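Local coordinates for vinylacetyl-CoA Delta-isomerase (Nitrosopumilus maritimus SCM1, PDB 6VJR), which probably acts as a flavin- and [4Fe-4S]-containing 4-hydroxybutyryl-CoA dehydratase with vinylacetyl-CoA Delta-isomerase activity, at residues Gln92-Arg100 / Gly246-Glu254; Lys366-Ser377 / Tyr440-Pro451. All coordinates share one frame; numbering follows the deposited sequence. Where two conformers were deposited one is given.

Contact 1 of 2, residues Gln92-Arg100 / Gly246-Glu254; sequences QNTGTCFQR and GNAKFGGQE. With SF4 (iron/sulfur cluster), chain E.
Asn247 ND2 gives a hydrogen bond to the backbone O of Thr94, 2.9 Å long with an N-H...O angle of 155°, and the acceptor lies in the amide plane of the asparagine. The same nitrogen also donates to a water 2.8 Å away, which in turn donates to Gly95 O, so one amide holds both carbonyls where helix 77-94 ends and Gly95 turns off with positive phi. Asn247 OD1 meanwhile accepts from Phe250 N, an Asx motif that fixes the amide's rotation and folds the loop back. That fold brings the Phe250 ring under Thr94, whose CG2 sits over the ring centre at 4.1 Å in a CH-pi contact, while Lys249 CG covers the opposite face. Thr96 CG2 meets Phe250 CB at 3.7 Å, and Thr96 OG1 lies against the Gly251 backbone. Beyond it, Gln99 bends back and NE2 donates to Cys97 O at 3.0 Å, the acceptor lying close to the plane of the Gln99 amide. Cys97 SG, anti to the backbone N (chi1 174°), binds FE3 of the [4Fe-4S] cluster at 2.3 Å, and cluster S1 sits over the centre of the Phe98 ring. The contact thus joins the ligand-bearing Cys97 loop to loop 246-254 beside the cluster site. Helix 36-51 packs on Thr96 and Gln99, strand 177-188 reaches Cys97 and Gln99 through Thr188, helix 418-432 backs Asn247, and Leu474 of the second subunit packs on Phe250.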
loop_
_atom_site.group_PDB
_atom_site.type_symbol
_atom_site.label_atom_id
_atom_site.label_comp_id
_atom_site.label_asym_id
_atom_site.label_seq_id
_atom_site.Cartn_x
_atom_site.Cartn_y
_atom_site.Cartn_z
ATOM N N GLN A 92 -17.559 -14.545 -14.237
ATOM C CA GLN A 92 -17.192 -14.234 -15.613
ATOM C C GLN A 92 -18.422 -14.061 -16.510
ATOM O O GLN A 92 -18.421 -13.221 -17.391
ATOM C CB GLN A 92 -16.298 -15.309 -16.199
ATOM C CG GLN A 92 -14.909 -15.384 -15.598
ATOM C CD GLN A 92 -14.020 -16.377 -16.305
ATOM O OE1 GLN A 92 -14.450 -17.145 -17.178
ATOM N NE2 GLN A 92 -12.753 -16.292 -15.979
ATOM N N ASN A 93 -19.423 -14.954 -16.359
ATOM C CA ASN A 93 -20.573 -14.997 -17.228
ATOM C C ASN A 93 -21.600 -13.901 -16.962
ATOM O O ASN A 93 -22.319 -13.534 -17.902
ATOM C CB ASN A 93 -21.273 -16.335 -17.121
ATOM C CG ASN A 93 -20.482 -17.491 -17.665
ATOM O OD1 ASN A 93 -19.412 -17.316 -18.244
ATOM N ND2 ASN A 93 -21.069 -18.677 -17.551
ATOM N N THR A 94 -21.631 -13.369 -15.732
ATOM C CA THR A 94 -22.676 -12.451 -15.342
ATOM C C THR A 94 -22.129 -11.086 -14.955
ATOM O O THR A 94 -22.864 -10.111 -15.074
ATOM C CB THR A 94 -23.533 -12.989 -14.215
ATOM O OG1 THR A 94 -22.784 -13.069 -13.017
ATOM C CG2 THR A 94 -24.222 -14.306 -14.545
ATOM N N GLY A 95 -20.905 -11.050 -14.453
ATOM C CA GLY A 95 -20.333 -9.805 -13.977
ATOM C C GLY A 95 -21.063 -9.228 -12.780
ATOM O O GLY A 95 -20.947 -8.032 -12.483
ATOM N N THR A 96 -21.793 -10.055 -12.039
ATOM C CA THR A 96 -22.568 -9.510 -10.944
ATOM C C THR A 96 -22.667 -10.544 -9.842
ATOM O O THR A 96 -22.058 -11.613 -9.908
ATOM C CB THR A 96 -23.960 -9.083 -11.428
ATOM O OG1 THR A 96 -24.538 -8.273 -10.395
ATOM C CG2 THR A 96 -24.828 -10.294 -11.704
ATOM N N CYS A 97 -23.449 -10.174 -8.807
ATOM C CA CYS A 97 -23.807 -11.138 -7.786
ATOM C C CYS A 97 -24.952 -12.033 -8.262
ATOM O O CYS A 97 -26.057 -11.543 -8.457
ATOM C CB CYS A 97 -24.175 -10.428 -6.490
ATOM S SG CYS A 97 -24.806 -11.600 -5.254
ATOM N N PHE A 98 -24.711 -13.343 -8.369
ATOM C CA PHE A 98 -25.692 -14.289 -8.882
ATOM C C PHE A 98 -26.408 -14.979 -7.701
ATOM O O PHE A 98 -27.100 -15.959 -7.887
ATOM C CB PHE A 98 -25.050 -15.248 -9.911
ATOM C CG PHE A 98 -23.674 -15.740 -9.487
ATOM C CD1 PHE A 98 -23.554 -16.795 -8.594
ATOM C CD2 PHE A 98 -22.504 -15.033 -9.839
ATOM C CE1 PHE A 98 -22.287 -17.239 -8.193
ATOM C CE2 PHE A 98 -21.259 -15.474 -9.409
ATOM C CZ PHE A 98 -21.155 -16.578 -8.591
ATOM N N GLN A 99 -26.111 -14.543 -6.471
ATOM C CA GLN A 99 -27.002 -14.659 -5.318
ATOM C C GLN A 99 -27.049 -16.012 -4.614
ATOM O O GLN A 99 -27.366 -16.040 -3.426
ATOM C CB GLN A 99 -28.407 -14.239 -5.726
ATOM C CG GLN A 99 -28.486 -12.781 -6.116
ATOM C CD GLN A 99 -29.500 -12.475 -7.190
ATOM O OE1 GLN A 99 -30.719 -12.572 -6.967
ATOM N NE2 GLN A 99 -29.008 -12.072 -8.364
ATOM N N ARG A 100 -26.830 -17.131 -5.299
ATOM C CA ARG A 100 -27.226 -18.430 -4.741
ATOM C C ARG A 100 -26.148 -19.042 -3.797
ATOM O O ARG A 100 -26.373 -20.093 -3.159
ATOM C CB ARG A 100 -27.454 -19.272 -5.999
ATOM C CG ARG A 100 -28.559 -20.302 -5.916
ATOM C CD ARG A 100 -28.984 -20.879 -7.249
ATOM N NE ARG A 100 -29.613 -22.168 -6.970
ATOM C CZ ARG A 100 -29.969 -23.022 -7.875
ATOM N NH1 ARG A 100 -29.707 -22.791 -9.137
ATOM N NH2 ARG A 100 -30.592 -24.150 -7.499
ATOM N N GLY A 246 -24.681 -0.219 -18.572
ATOM C CA GLY A 246 -23.357 -0.834 -18.568
ATOM C C GLY A 246 -23.429 -2.336 -18.750
ATOM O O GLY A 246 -22.935 -2.874 -19.744
ATOM N N ASN A 247 -24.005 -3.011 -17.755
ATOM C CA ASN A 247 -24.376 -4.410 -17.841
ATOM C C ASN A 247 -25.892 -4.469 -17.746
ATOM O O ASN A 247 -26.481 -4.414 -16.658
ATOM C CB ASN A 247 -23.723 -5.151 -16.690
ATOM C CG ASN A 247 -23.989 -6.636 -16.653
ATOM O OD1 ASN A 247 -24.923 -7.154 -17.291
ATOM N ND2 ASN A 247 -23.132 -7.329 -15.907
ATOM N N ALA A 248 -26.544 -4.542 -18.912
ATOM C CA ALA A 248 -27.994 -4.411 -18.910
ATOM C C ALA A 248 -28.697 -5.726 -18.542
ATOM O O ALA A 248 -29.844 -5.697 -18.071
ATOM C CB ALA A 248 -28.462 -3.933 -20.236
ATOM N N LYS A 249 -28.026 -6.851 -18.753
ATOM C CA LYS A 249 -28.733 -8.109 -18.565
ATOM C C LYS A 249 -28.720 -8.620 -17.127
ATOM O O LYS A 249 -29.646 -9.338 -16.734
ATOM C CB LYS A 249 -28.164 -9.209 -19.454
ATOM C CG LYS A 249 -28.926 -10.525 -19.402
ATOM C CD LYS A 249 -28.508 -11.510 -20.480
ATOM C CE LYS A 249 -29.350 -12.730 -20.403
ATOM N NZ LYS A 249 -28.873 -13.716 -21.382
ATOM N N PHE A 250 -27.695 -8.240 -16.349
ATOM C CA PHE A 250 -27.460 -8.846 -15.051
ATOM C C PHE A 250 -27.219 -7.789 -13.987
ATOM O O PHE A 250 -26.533 -6.820 -14.230
ATOM C CB PHE A 250 -26.259 -9.792 -15.112
ATOM C CG PHE A 250 -26.380 -10.879 -16.156
ATOM C CD1 PHE A 250 -27.282 -11.905 -15.970
ATOM C CD2 PHE A 250 -25.541 -10.898 -17.260
ATOM C CE1 PHE A 250 -27.358 -12.944 -16.883
ATOM C CE2 PHE A 250 -25.622 -11.928 -18.162
ATOM C CZ PHE A 250 -26.498 -12.971 -17.959
ATOM N N GLY A 251 -27.686 -8.102 -12.793
ATOM C CA GLY A 251 -27.469 -7.292 -11.600
ATOM C C GLY A 251 -27.743 -8.106 -10.342
ATOM O O GLY A 251 -28.125 -9.297 -10.392
ATOM N N GLY A 252 -27.621 -7.423 -9.212
ATOM C CA GLY A 252 -27.883 -8.035 -7.917
ATOM C C GLY A 252 -29.147 -7.465 -7.288
ATOM O O GLY A 252 -29.849 -6.642 -7.875
ATOM N N GLN A 253 -29.490 -8.002 -6.119
ATOM C CA GLN A 253 -30.721 -7.648 -5.434
ATOM C C GLN A 253 -30.476 -7.784 -3.941
ATOM O O GLN A 253 -29.998 -8.835 -3.505
ATOM C CB GLN A 253 -31.828 -8.658 -5.795
ATOM C CG GLN A 253 -33.047 -8.640 -4.861
ATOM C CD GLN A 253 -34.067 -9.683 -5.265
ATOM O OE1 GLN A 253 -34.164 -10.773 -4.684
ATOM N NE2 GLN A 253 -34.812 -9.342 -6.299
ATOM N N GLU A 254 -30.886 -6.749 -3.205
ATOM C CA GLU A 254 -30.941 -6.797 -1.757
ATOM C C GLU A 254 -32.297 -6.267 -1.300
ATOM O O GLU A 254 -32.878 -5.365 -1.938
ATOM C CB GLU A 254 -29.811 -5.965 -1.146
ATOM C CG GLU A 254 -28.422 -6.356 -1.649
ATOM C CD GLU A 254 -28.003 -5.690 -2.963
ATOM O OE1 GLU A 254 -28.172 -4.451 -3.121
ATOM O OE2 GLU A 254 -27.453 -6.419 -3.835
HETATM FE FE1 SF4 E . -21.758 -13.526 -2.402
HETATM FE FE2 SF4 E . -20.494 -13.249 -4.827
HETATM FE FE3 SF4 E . -23.076 -12.968 -4.690
HETATM FE FE4 SF4 E . -22.010 -15.426 -4.550
HETATM S S1 SF4 E . -22.051 -14.091 -6.348
HETATM S S2 SF4 E . -23.684 -14.547 -3.153
HETATM S S3 SF4 E . -20.111 -14.943 -3.286
HETATM S S4 SF4 E . -21.577 -11.658 -3.587
HETATM O O HOH W 1 -20.895 -6.198 -14.594
#

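Contact 2 of 2, residues Lys366-Ser377 / Tyr440-Pro451; sequences KHNVTRFPYEIS and YLTESMHGAGSP. With FE (Fe (III) ion), chain I; FAD (flavin-adenine dinucleotide), chain F; SF4 (iron/sulfur cluster), chain E.
Lys366 CG stands anti to the backbone N (chi1 157°) and the chain bends at chi2 (74°) before running on extended, which carries NZ to the C-terminal end of helix 440-446. There NZ donates to Ser444 O at 2.7 Å, from above the carbonyl plane, to Gly447 O at 2.8 Å, and weakly to Met445 O. The ammonium thus gathers the carbonyls of Ser444 and Met445 at the helix end and of Gly447 just beyond it, and its charge probably complements the negative end of the helix dipole. Farther along, helices 372-377 and 440-446 run nearly antiparallel, their axes 9.1 Å apart. Pro373 CB rides over a face of the Tyr440 ring, and Ser377 OG, held by Pro373 O, meets that ring's edge in plane. Val369 packs on Ser444. Leu441 CD2 lies over the Tyr374 ring, 4.1 Å from its centroid, and Tyr374 CE1 meets Met445 CE at 4.0 Å; Tyr374 OH hydrogen-bonds to Gln381 OE1 of the third subunit. A valine in place of Tyr374 would probably leave Leu441 CD2 without its aromatic face and deprive Gln381 of the third subunit of its tyrosine partner. From the far side of the helix Glu443 OE2 binds the ferric ion with His289 and Tyr293, while OE1 pairs with Lys296. His446 and Ser450 line the FAD. This antiparallel helix packing is consistent with the helical C-terminal half of this family, related to the acyl-CoA dehydrogenases, and the helix packed here also supplies an iron ligand and part of the FAD pocket.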
loop_
_atom_site.group_PDB
_atom_site.type_symbol
_atom_site.label_atom_id
_atom_site.label_comp_id
_atom_site.label_asym_id
_atom_site.label_seq_id
_atom_site.Cartn_x
_atom_site.Cartn_y
_atom_site.Cartn_z
ATOM N N LYS A 366 -11.064 -13.433 2.259
ATOM C CA LYS A 366 -12.009 -12.335 2.439
ATOM C C LYS A 366 -11.282 -11.040 2.803
ATOM O O LYS A 366 -11.666 -9.973 2.335
ATOM C CB LYS A 366 -13.018 -12.747 3.509
ATOM C CG LYS A 366 -13.671 -11.563 4.164
ATOM C CD LYS A 366 -14.693 -10.852 3.297
ATOM C CE LYS A 366 -15.307 -9.809 4.136
ATOM N NZ LYS A 366 -16.226 -8.923 3.460
ATOM N N HIS A 367 -10.269 -11.114 3.664
ATOM C CA HIS A 367 -9.592 -9.870 4.054
ATOM C C HIS A 367 -8.968 -9.186 2.847
ATOM O O HIS A 367 -9.023 -7.946 2.738
ATOM C CB HIS A 367 -8.656 -10.070 5.233
ATOM C CG HIS A 367 -8.531 -8.863 6.088
ATOM N ND1 HIS A 367 -9.636 -8.347 6.739
ATOM C CD2 HIS A 367 -7.508 -8.044 6.379
ATOM C CE1 HIS A 367 -9.229 -7.283 7.463
ATOM N NE2 HIS A 367 -7.959 -7.080 7.245
ATOM N N ASN A 368 -8.364 -9.974 1.948
ATOM C CA ASN A 368 -7.866 -9.429 0.698
ATOM C C ASN A 368 -8.994 -8.849 -0.162
ATOM O O ASN A 368 -8.803 -7.847 -0.862
ATOM C CB ASN A 368 -6.946 -10.398 -0.024
ATOM C CG ASN A 368 -5.628 -10.542 0.689
ATOM O OD1 ASN A 368 -5.007 -9.540 1.088
ATOM N ND2 ASN A 368 -5.150 -11.764 0.844
ATOM N N VAL A 369 -10.122 -9.573 -0.225
ATOM C CA VAL A 369 -11.310 -9.097 -0.937
ATOM C C VAL A 369 -11.744 -7.704 -0.461
ATOM O O VAL A 369 -12.257 -6.912 -1.255
ATOM C CB VAL A 369 -12.435 -10.147 -0.843
ATOM C CG1 VAL A 369 -13.809 -9.633 -1.232
ATOM C CG2 VAL A 369 -12.067 -11.355 -1.677
ATOM N N THR A 370 -11.553 -7.388 0.834
ATOM C CA THR A 370 -11.964 -6.081 1.382
ATOM C C THR A 370 -11.098 -4.938 0.845
ATOM O O THR A 370 -11.489 -3.765 1.001
ATOM C CB THR A 370 -12.032 -6.022 2.916
ATOM O OG1 THR A 370 -10.702 -5.963 3.446
ATOM C CG2 THR A 370 -12.867 -7.160 3.513
ATOM N N ARG A 371 -9.940 -5.290 0.267
ATOM C CA ARG A 371 -8.942 -4.322 -0.189
ATOM C C ARG A 371 -8.863 -4.245 -1.719
ATOM O O ARG A 371 -8.939 -3.171 -2.310
ATOM C CB ARG A 371 -7.584 -4.725 0.407
ATOM C CG ARG A 371 -7.519 -4.597 1.919
ATOM C CD ARG A 371 -6.246 -5.174 2.505
ATOM N NE ARG A 371 -6.129 -4.857 3.926
ATOM C CZ ARG A 371 -5.142 -5.238 4.722
ATOM N NH1 ARG A 371 -4.170 -5.982 4.277
ATOM N NH2 ARG A 371 -5.110 -4.855 5.984
ATOM N N PHE A 372 -8.617 -5.382 -2.350
ATOM C CA PHE A 372 -8.105 -5.373 -3.718
ATOM C C PHE A 372 -9.137 -4.903 -4.749
ATOM O O PHE A 372 -8.744 -4.241 -5.731
ATOM C CB PHE A 372 -7.482 -6.696 -4.142
ATOM C CG PHE A 372 -6.275 -7.098 -3.329
ATOM C CD1 PHE A 372 -5.576 -6.182 -2.521
ATOM C CD2 PHE A 372 -5.802 -8.411 -3.385
ATOM C CE1 PHE A 372 -4.478 -6.598 -1.782
ATOM C CE2 PHE A 372 -4.687 -8.789 -2.665
ATOM C CZ PHE A 372 -4.034 -7.873 -1.853
ATOM N N PRO A 373 -10.448 -5.259 -4.668
ATOM C CA PRO A 373 -11.408 -4.749 -5.657
ATOM C C PRO A 373 -11.334 -3.229 -5.791
ATOM O O PRO A 373 -11.546 -2.698 -6.884
ATOM C CB PRO A 373 -12.764 -5.286 -5.186
ATOM C CG PRO A 373 -12.348 -6.575 -4.481
ATOM C CD PRO A 373 -11.096 -6.185 -3.714
ATOM N N TYR A 374 -11.114 -2.553 -4.656
ATOM C CA TYR A 374 -11.022 -1.101 -4.670
ATOM C C TYR A 374 -9.855 -0.624 -5.521
ATOM O O TYR A 374 -9.963 0.379 -6.218
ATOM C CB TYR A 374 -11.006 -0.578 -3.254
ATOM C CG TYR A 374 -12.334 -0.678 -2.511
ATOM C CD1 TYR A 374 -12.685 -1.839 -1.831
ATOM C CD2 TYR A 374 -13.246 0.359 -2.497
ATOM C CE1 TYR A 374 -13.881 -1.945 -1.143
ATOM C CE2 TYR A 374 -14.436 0.289 -1.805
ATOM C CZ TYR A 374 -14.786 -0.904 -1.176
ATOM O OH TYR A 374 -15.916 -1.026 -0.431
ATOM N N GLU A 375 -8.745 -1.347 -5.480
ATOM C CA GLU A 375 -7.583 -0.982 -6.274
ATOM C C GLU A 375 -7.771 -1.343 -7.750
ATOM O O GLU A 375 -7.371 -0.624 -8.691
ATOM C CB GLU A 375 -6.356 -1.637 -5.682
ATOM C CG GLU A 375 -5.057 -1.240 -6.413
ATOM C CD GLU A 375 -4.636 0.223 -6.484
ATOM O OE1 GLU A 375 -5.320 1.052 -5.873
ATOM O OE2 GLU A 375 -3.656 0.555 -7.209
ATOM N N ILE A 376 -8.360 -2.529 -8.012
ATOM C CA ILE A 376 -8.621 -2.919 -9.387
ATOM C C ILE A 376 -9.533 -1.883 -10.043
ATOM O O ILE A 376 -9.341 -1.484 -11.216
ATOM C CB ILE A 376 -9.178 -4.360 -9.385
ATOM C CG1 ILE A 376 -8.141 -5.395 -8.870
ATOM C CG2 ILE A 376 -9.650 -4.756 -10.772
ATOM C CD1 ILE A 376 -8.699 -6.771 -8.597
ATOM N N SER A 377 -10.531 -1.413 -9.299
ATOM C CA SER A 377 -11.437 -0.405 -9.811
ATOM C C SER A 377 -10.723 0.913 -10.090
ATOM O O SER A 377 -10.979 1.548 -11.116
ATOM C CB SER A 377 -12.564 -0.199 -8.841
ATOM O OG SER A 377 -13.359 -1.364 -8.789
ATOM N N TYR A 440 -19.399 -5.412 -6.231
ATOM C CA TYR A 440 -17.978 -5.620 -6.427
ATOM C C TYR A 440 -17.162 -4.948 -5.310
ATOM O O TYR A 440 -16.122 -5.461 -4.904
ATOM C CB TYR A 440 -17.565 -5.142 -7.820
ATOM C CG TYR A 440 -16.130 -5.473 -8.170
ATOM C CD1 TYR A 440 -15.655 -6.760 -8.110
ATOM C CD2 TYR A 440 -15.210 -4.484 -8.440
ATOM C CE1 TYR A 440 -14.346 -7.074 -8.414
ATOM C CE2 TYR A 440 -13.889 -4.791 -8.739
ATOM C CZ TYR A 440 -13.425 -6.077 -8.668
ATOM O OH TYR A 440 -12.125 -6.390 -8.927
ATOM N N LEU A 441 -17.613 -3.785 -4.867
ATOM C CA LEU A 441 -16.918 -3.015 -3.852
ATOM C C LEU A 441 -17.546 -3.230 -2.488
ATOM O O LEU A 441 -16.933 -3.866 -1.627
ATOM C CB LEU A 441 -16.814 -1.530 -4.220
ATOM C CG LEU A 441 -16.110 -1.226 -5.530
ATOM C CD1 LEU A 441 -16.012 0.295 -5.750
ATOM C CD2 LEU A 441 -14.751 -1.866 -5.579
ATOM N N THR A 442 -18.749 -2.704 -2.260
ATOM C CA THR A 442 -19.245 -2.673 -0.900
ATOM C C THR A 442 -19.590 -4.059 -0.334
ATOM O O THR A 442 -19.389 -4.293 0.867
ATOM C CB THR A 442 -20.407 -1.676 -0.828
ATOM O OG1 THR A 442 -20.050 -0.460 -1.498
ATOM C CG2 THR A 442 -20.683 -1.319 0.622
ATOM N N GLU A 443 -20.089 -4.993 -1.158
ATOM C CA GLU A 443 -20.331 -6.324 -0.643
ATOM C C GLU A 443 -19.003 -7.057 -0.426
ATOM O O GLU A 443 -18.875 -7.827 0.513
ATOM C CB GLU A 443 -21.246 -7.125 -1.554
ATOM C CG GLU A 443 -21.900 -8.245 -0.760
ATOM C CD GLU A 443 -21.261 -9.582 -0.848
ATOM O OE1 GLU A 443 -20.486 -9.762 -1.829
ATOM O OE2 GLU A 443 -21.612 -10.440 -0.005
ATOM N N SER A 444 -17.977 -6.768 -1.237
ATOM C CA SER A 444 -16.636 -7.265 -0.943
ATOM C C SER A 444 -16.191 -6.813 0.449
ATOM O O SER A 444 -15.553 -7.533 1.212
ATOM C CB SER A 444 -15.634 -6.871 -2.033
ATOM O OG SER A 444 -15.931 -7.570 -3.231
ATOM N N MET A 445 -16.487 -5.559 0.793
ATOM C CA MET A 445 -16.165 -5.016 2.098
ATOM C C MET A 445 -16.914 -5.703 3.244
ATOM O O MET A 445 -16.275 -6.058 4.243
ATOM C CB MET A 445 -16.488 -3.514 2.100
ATOM C CG MET A 445 -16.269 -2.751 3.422
ATOM S SD MET A 445 -14.589 -2.833 4.020
ATOM C CE MET A 445 -13.769 -1.713 2.880
ATOM N N HIS A 446 -18.236 -5.877 3.121
ATOM C CA HIS A 446 -19.071 -6.252 4.278
ATOM C C HIS A 446 -19.632 -7.678 4.256
ATOM O O HIS A 446 -20.075 -8.188 5.273
ATOM C CB HIS A 446 -20.235 -5.277 4.466
ATOM C CG HIS A 446 -19.746 -3.944 4.966
ATOM N ND1 HIS A 446 -19.110 -3.838 6.178
ATOM C CD2 HIS A 446 -19.693 -2.750 4.399
ATOM C CE1 HIS A 446 -18.751 -2.573 6.370
ATOM N NE2 HIS A 446 -19.105 -1.870 5.292
ATOM N N GLY A 447 -19.677 -8.281 3.106
ATOM C CA GLY A 447 -20.259 -9.613 3.004
ATOM C C GLY A 447 -19.546 -10.653 3.884
ATOM O O GLY A 447 -18.329 -10.710 3.954
ATOM N N ALA A 448 -20.326 -11.441 4.635
ATOM C CA ALA A 448 -19.835 -12.353 5.680
ATOM C C ALA A 448 -19.008 -11.650 6.762
ATOM O O ALA A 448 -18.169 -12.264 7.440
ATOM C CB ALA A 448 -19.024 -13.477 5.104
ATOM N N GLY A 449 -19.288 -10.378 6.955
ATOM C CA GLY A 449 -18.684 -9.621 8.029
ATOM C C GLY A 449 -17.709 -8.564 7.524
ATOM O O GLY A 449 -16.954 -8.737 6.567
ATOM N N SER A 450 -17.697 -7.462 8.259
ATOM C CA SER A 450 -16.820 -6.349 7.987
ATOM C C SER A 450 -15.360 -6.753 8.230
ATOM O O SER A 450 -15.085 -7.748 8.921
ATOM C CB SER A 450 -17.205 -5.193 8.836
ATOM O OG SER A 450 -18.578 -4.853 8.726
ATOM N N PRO A 451 -14.357 -5.953 7.799
ATOM C CA PRO A 451 -12.958 -6.329 7.936
ATOM C C PRO A 451 -12.564 -6.738 9.358
ATOM O O PRO A 451 -11.814 -7.697 9.572
ATOM C CB PRO A 451 -12.190 -5.081 7.485
ATOM C CG PRO A 451 -13.116 -4.492 6.426
ATOM C CD PRO A 451 -14.512 -4.819 6.881
HETATM FE FE FE I . -21.470 -12.352 0.379
HETATM P PA FAD F . -22.038 -2.719 11.033
HETATM O O1A FAD F . -21.966 -3.885 11.931
HETATM O O2A FAD F . -22.928 -1.608 11.424
HETATM O O5B FAD F . -20.531 -2.307 10.725
HETATM C C5B FAD F . -20.128 -0.923 10.573
HETATM C C4B FAD F . -18.768 -0.756 11.185
HETATM O O4B FAD F . -18.875 -0.843 12.627
HETATM C C3B FAD F . -17.688 -1.775 10.774
HETATM O O3B FAD F . -16.412 -1.135 10.675
HETATM C C2B FAD F . -17.692 -2.764 11.933
HETATM O O2B FAD F . -16.507 -3.522 12.125
HETATM C C1B FAD F . -17.972 -1.829 13.112
HETATM N N9A FAD F . -18.628 -2.486 14.236
HETATM C C8A FAD F . -19.901 -3.005 14.333
HETATM N N7A FAD F . -20.205 -3.505 15.504
HETATM C C5A FAD F . -19.044 -3.332 16.235
HETATM C C6A FAD F . -18.713 -3.661 17.566
HETATM N N6A FAD F . -19.587 -4.203 18.416
HETATM N N1A FAD F . -17.447 -3.415 17.974
HETATM C C2A FAD F . -16.597 -2.829 17.111
HETATM N N3A FAD F . -16.798 -2.439 15.854
HETATM C C4A FAD F . -18.054 -2.726 15.460
HETATM N N1 FAD F . -26.247 -10.789 5.197
HETATM C C2 FAD F . -27.087 -11.876 5.173
HETATM O O2 FAD F . -27.459 -12.457 6.205
HETATM N N3 FAD F . -27.477 -12.385 3.949
HETATM C C4 FAD F . -27.145 -11.893 2.720
HETATM O O4 FAD F . -27.624 -12.342 1.693
HETATM C C4X FAD F . -26.338 -10.683 2.769
HETATM N N5 FAD F . -25.988 -10.108 1.614
HETATM C C5X FAD F . -25.421 -8.853 1.678
HETATM C C6 FAD F . -25.241 -8.097 0.510
HETATM C C7 FAD F . -24.718 -6.813 0.544
HETATM C C7M FAD F . -24.643 -5.997 -0.724
HETATM C C8 FAD F . -24.216 -6.305 1.759
HETATM C C8M FAD F . -23.542 -4.965 1.803
HETATM C C9 FAD F . -24.298 -7.058 2.906
HETATM C C9A FAD F . -24.932 -8.327 2.885
HETATM N N10 FAD F . -25.145 -9.061 4.051
HETATM C C10 FAD F . -25.931 -10.214 4.057
HETATM C "C1'" FAD F . -24.874 -8.359 5.320
HETATM C "C2'" FAD F . -23.452 -8.317 5.825
HETATM O "O2'" FAD F . -23.174 -9.576 6.440
HETATM C "C3'" FAD F . -23.292 -7.174 6.838
HETATM O "O3'" FAD F . -23.369 -5.975 6.091
HETATM C "C4'" FAD F . -22.037 -7.252 7.721
HETATM O "O4'" FAD F . -22.145 -8.329 8.662
HETATM C "C5'" FAD F . -21.777 -5.966 8.484
HETATM O "O5'" FAD F . -22.901 -5.655 9.290
HETATM P P FAD F . -23.605 -4.270 9.192
HETATM O O1P FAD F . -24.017 -3.954 7.823
HETATM O O2P FAD F . -24.620 -4.241 10.256
HETATM O O3P FAD F . -22.501 -3.164 9.547
HETATM FE FE1 SF4 E . -21.758 -13.526 -2.402
HETATM FE FE2 SF4 E . -20.494 -13.249 -4.827
HETATM FE FE3 SF4 E . -23.076 -12.968 -4.690
HETATM FE FE4 SF4 E . -22.010 -15.426 -4.550
HETATM S S1 SF4 E . -22.051 -14.091 -6.348
HETATM S S2 SF4 E . -23.684 -14.547 -3.153
HETATM S S3 SF4 E . -20.111 -14.943 -3.286
HETATM S S4 SF4 E . -21.577 -11.658 -3.587
#

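How the contacts relate
Following the chain from the N terminus, contact 1 closes first: the end of helix 77-94 and the turn after it meet the loop before strand 254-259, enclosing 145 residues of mixed helix and strand. Contact 2 opens only afterwards and closes a shorter loop of 62 residues, largely helical, between helices 359-369 and 372-384 and helix 437-446. The two are therefore in series, neither nested nor crossed, and belong to the N-terminal and C-terminal parts of the 4-hydroxyphenylacetate 3-hydroxylase-like chain. The centres of contact 1 and contact 2 lie about 17 Å apart. The nearest atoms of contact 1 and contact 2 are about 6 Å apart, without touching. The iron-sulfur cluster bridges this gap, approached by both, and both also reach the second subunit.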